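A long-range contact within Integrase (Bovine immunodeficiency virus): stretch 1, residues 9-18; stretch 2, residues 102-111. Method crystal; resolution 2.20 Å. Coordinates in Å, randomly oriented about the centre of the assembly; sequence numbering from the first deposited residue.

Stretch 1 (9-18) NTHWNKTIIW
Stretch 2 102-111: LKDRLAAYQG

Stretch 1 is a hairpin, strands 9-12 and 15-18 joined by a type II' turn from Trp12 to Thr15; stretch 2 is helical over 102-109. Strand 9-12 and the helix run in similar directions, 31° apart (signed -31°), with axes 10.6 Å apart at closest approach and Trp12 nearest Lys103 (CA-CA 7.7 Å). The two stretches bury 384 Å² between them, both sides summed.

Thr10 (chi1 p) pairs with Ile17 through N to O and O to N hydrogen bonds, both 2.8 Å. Its CB lies 4.0 Å from Lys103 NZ, which the mttm side chain also brings 3.4 Å from His11 O.

Trp12 (phi/psi -136/99, chi1 t, chi2 -110°) dominates, with 125 Å² covered. Leu106 CB sits over one face, 3.8 Å from the six-membered-ring centroid and 14° off its normal, as a CH-pi contact requires. Trp12 CH2 also reaches Lys103 O at 3.6 Å and Ala107 CB at 3.8 Å. Gln110 (chi1 p, chi2 t) approaches the indole edge near its plane.

Asn13 has phi/psi 60/-137 and Lys14 -80/-13, closing the turn; Thr15 OG1 donates to Trp12 O at 2.7 Å. Ile17 (mt) points toward the helix, its CD1 4.1 Å from Leu106 CD2, extending the apolar contact beyond the indole.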

# COMPACT_ATOMS: atom_id res chain seq x y z
N ASN A 9 3.49 -6.57 -4.83
CA ASN A 9 4.60 -7.09 -4.08
C ASN A 9 5.83 -6.56 -4.79
O ASN A 9 5.85 -6.48 -6.01
CB ASN A 9 4.61 -8.62 -4.12
CG ASN A 9 3.51 -9.21 -3.28
OD1 ASN A 9 3.31 -8.81 -2.13
ND2 ASN A 9 2.79 -10.18 -3.83
N THR A 10 6.83 -6.17 -4.02
CA THR A 10 8.05 -5.66 -4.62
C THR A 10 9.22 -6.29 -3.90
O THR A 10 9.05 -6.99 -2.90
CB THR A 10 8.18 -4.14 -4.49
OG1 THR A 10 8.28 -3.79 -3.10
CG2 THR A 10 6.97 -3.46 -5.09
N HIS A 11 10.41 -6.01 -4.41
CA HIS A 11 11.62 -6.53 -3.81
C HIS A 11 12.59 -5.41 -3.56
O HIS A 11 12.74 -4.49 -4.35
CB HIS A 11 12.27 -7.56 -4.73
CG HIS A 11 11.41 -8.73 -5.03
ND1 HIS A 11 11.56 -9.95 -4.41
CD2 HIS A 11 10.33 -8.86 -5.85
CE1 HIS A 11 10.62 -10.78 -4.83
NE2 HIS A 11 9.86 -10.14 -5.70
N TRP A 12 13.25 -5.53 -2.43
CA TRP A 12 14.27 -4.61 -1.99
C TRP A 12 15.33 -5.59 -1.50
O TRP A 12 15.20 -6.14 -0.41
CB TRP A 12 13.74 -3.78 -0.84
CG TRP A 12 14.78 -2.91 -0.31
CD1 TRP A 12 15.40 -3.01 0.89
CD2 TRP A 12 15.31 -1.77 -0.96
NE1 TRP A 12 16.29 -1.97 1.04
CE2 TRP A 12 16.25 -1.20 -0.09
CE3 TRP A 12 15.07 -1.17 -2.20
CZ2 TRP A 12 16.97 -0.04 -0.42
CZ3 TRP A 12 15.79 -0.01 -2.54
CH2 TRP A 12 16.72 0.54 -1.64
N ASN A 13 16.33 -5.85 -2.33
CA ASN A 13 17.36 -6.85 -2.04
C ASN A 13 16.65 -8.17 -1.89
O ASN A 13 15.75 -8.47 -2.66
CB ASN A 13 18.12 -6.48 -0.79
CG ASN A 13 18.69 -5.11 -0.88
OD1 ASN A 13 19.10 -4.69 -1.96
ND2 ASN A 13 18.70 -4.39 0.23
N LYS A 14 17.01 -8.96 -0.89
CA LYS A 14 16.36 -10.26 -0.72
C LYS A 14 15.01 -10.20 -0.05
O LYS A 14 14.24 -11.15 -0.07
CB LYS A 14 17.26 -11.22 0.05
N THR A 15 14.69 -9.06 0.55
CA THR A 15 13.43 -8.95 1.24
C THR A 15 12.26 -8.63 0.31
O THR A 15 12.38 -7.79 -0.58
CB THR A 15 13.49 -7.88 2.33
OG1 THR A 15 13.63 -6.60 1.71
CG2 THR A 15 14.69 -8.11 3.24
N ILE A 16 11.15 -9.33 0.51
CA ILE A 16 9.95 -9.12 -0.28
C ILE A 16 9.09 -8.11 0.49
O ILE A 16 8.98 -8.20 1.71
CB ILE A 16 9.10 -10.40 -0.43
CG1 ILE A 16 9.96 -11.58 -0.90
CG2 ILE A 16 7.96 -10.15 -1.43
CD1 ILE A 16 9.18 -12.89 -0.99
N ILE A 17 8.48 -7.16 -0.21
CA ILE A 17 7.66 -6.18 0.48
C ILE A 17 6.31 -5.95 -0.18
O ILE A 17 6.24 -5.54 -1.34
CB ILE A 17 8.40 -4.82 0.58
CG1 ILE A 17 9.65 -4.96 1.46
CG2 ILE A 17 7.48 -3.75 1.15
CD1 ILE A 17 10.58 -3.77 1.40
N TRP A 18 5.25 -6.25 0.56
CA TRP A 18 3.88 -6.04 0.09
C TRP A 18 3.64 -4.54 0.23
O TRP A 18 3.93 -3.96 1.27
CB TRP A 18 2.90 -6.79 0.97
CG TRP A 18 1.48 -6.66 0.54
CD1 TRP A 18 0.86 -7.32 -0.48
CD2 TRP A 18 0.47 -5.84 1.15
NE1 TRP A 18 -0.46 -6.98 -0.54
CE2 TRP A 18 -0.73 -6.07 0.45
CE3 TRP A 18 0.47 -4.94 2.23
CZ2 TRP A 18 -1.93 -5.43 0.79
CZ3 TRP A 18 -0.73 -4.30 2.57
CH2 TRP A 18 -1.91 -4.55 1.85
N LEU A 102 9.26 5.35 -2.37
CA LEU A 102 9.46 4.43 -1.26
C LEU A 102 10.85 3.83 -1.36
O LEU A 102 11.56 3.70 -0.36
CB LEU A 102 8.41 3.31 -1.30
CG LEU A 102 8.47 2.34 -0.13
CD1 LEU A 102 8.14 3.09 1.15
CD2 LEU A 102 7.48 1.18 -0.34
N LYS A 103 11.23 3.45 -2.57
CA LYS A 103 12.54 2.86 -2.80
C LYS A 103 13.64 3.87 -2.52
O LYS A 103 14.71 3.50 -2.05
CB LYS A 103 12.62 2.33 -4.23
CG LYS A 103 11.68 1.15 -4.47
CD LYS A 103 11.69 0.69 -5.92
CE LYS A 103 10.76 -0.50 -6.14
NZ LYS A 103 11.17 -1.68 -5.33
N ASP A 104 13.37 5.15 -2.76
CA ASP A 104 14.35 6.20 -2.49
C ASP A 104 14.54 6.35 -0.97
O ASP A 104 15.66 6.49 -0.49
CB ASP A 104 13.89 7.54 -3.09
CG ASP A 104 13.90 7.52 -4.62
OD1 ASP A 104 13.26 8.41 -5.24
OD2 ASP A 104 14.56 6.63 -5.20
N ARG A 105 13.43 6.32 -0.22
CA ARG A 105 13.50 6.45 1.23
C ARG A 105 14.19 5.23 1.84
O ARG A 105 14.97 5.34 2.79
CB ARG A 105 12.11 6.60 1.82
CG ARG A 105 11.35 7.84 1.37
CD ARG A 105 12.04 9.13 1.81
NE ARG A 105 11.21 10.30 1.54
CZ ARG A 105 11.07 10.86 0.35
NH1 ARG A 105 11.72 10.37 -0.69
NH2 ARG A 105 10.28 11.92 0.19
N LEU A 106 13.89 4.07 1.28
CA LEU A 106 14.48 2.81 1.73
C LEU A 106 15.99 2.90 1.57
O LEU A 106 16.75 2.56 2.48
CB LEU A 106 13.91 1.65 0.91
CG LEU A 106 13.20 0.48 1.60
CD1 LEU A 106 12.62 0.90 2.94
CD2 LEU A 106 12.11 -0.05 0.69
N ALA A 107 16.44 3.37 0.41
CA ALA A 107 17.87 3.49 0.17
C ALA A 107 18.50 4.39 1.21
O ALA A 107 19.65 4.19 1.61
CB ALA A 107 18.12 4.05 -1.22
N ALA A 108 17.77 5.39 1.67
CA ALA A 108 18.31 6.30 2.66
C ALA A 108 18.35 5.73 4.07
O ALA A 108 19.39 5.76 4.73
CB ALA A 108 17.52 7.61 2.66
N TYR A 109 17.24 5.18 4.53
CA TYR A 109 17.17 4.66 5.89
C TYR A 109 17.80 3.32 6.22
O TYR A 109 18.13 3.07 7.38
CB TYR A 109 15.71 4.67 6.34
CG TYR A 109 15.10 6.05 6.42
CD1 TYR A 109 15.64 7.04 7.25
CD2 TYR A 109 13.96 6.38 5.69
CE1 TYR A 109 15.06 8.31 7.35
CE2 TYR A 109 13.38 7.65 5.77
CZ TYR A 109 13.93 8.60 6.61
OH TYR A 109 13.34 9.85 6.71
N GLN A 110 17.99 2.45 5.23
CA GLN A 110 18.57 1.14 5.49
C GLN A 110 19.92 1.21 6.20
O GLN A 110 20.24 0.38 7.04
CB GLN A 110 18.71 0.34 4.19
CG GLN A 110 19.60 0.98 3.15
CD GLN A 110 19.84 0.07 1.96
OE1 GLN A 110 20.45 0.48 0.97
NE2 GLN A 110 19.37 -1.17 2.05
N GLY A 111 20.71 2.22 5.85
CA GLY A 111 22.01 2.37 6.48
C GLY A 111 21.94 2.96 7.88
O GLY A 111 22.95 3.02 8.57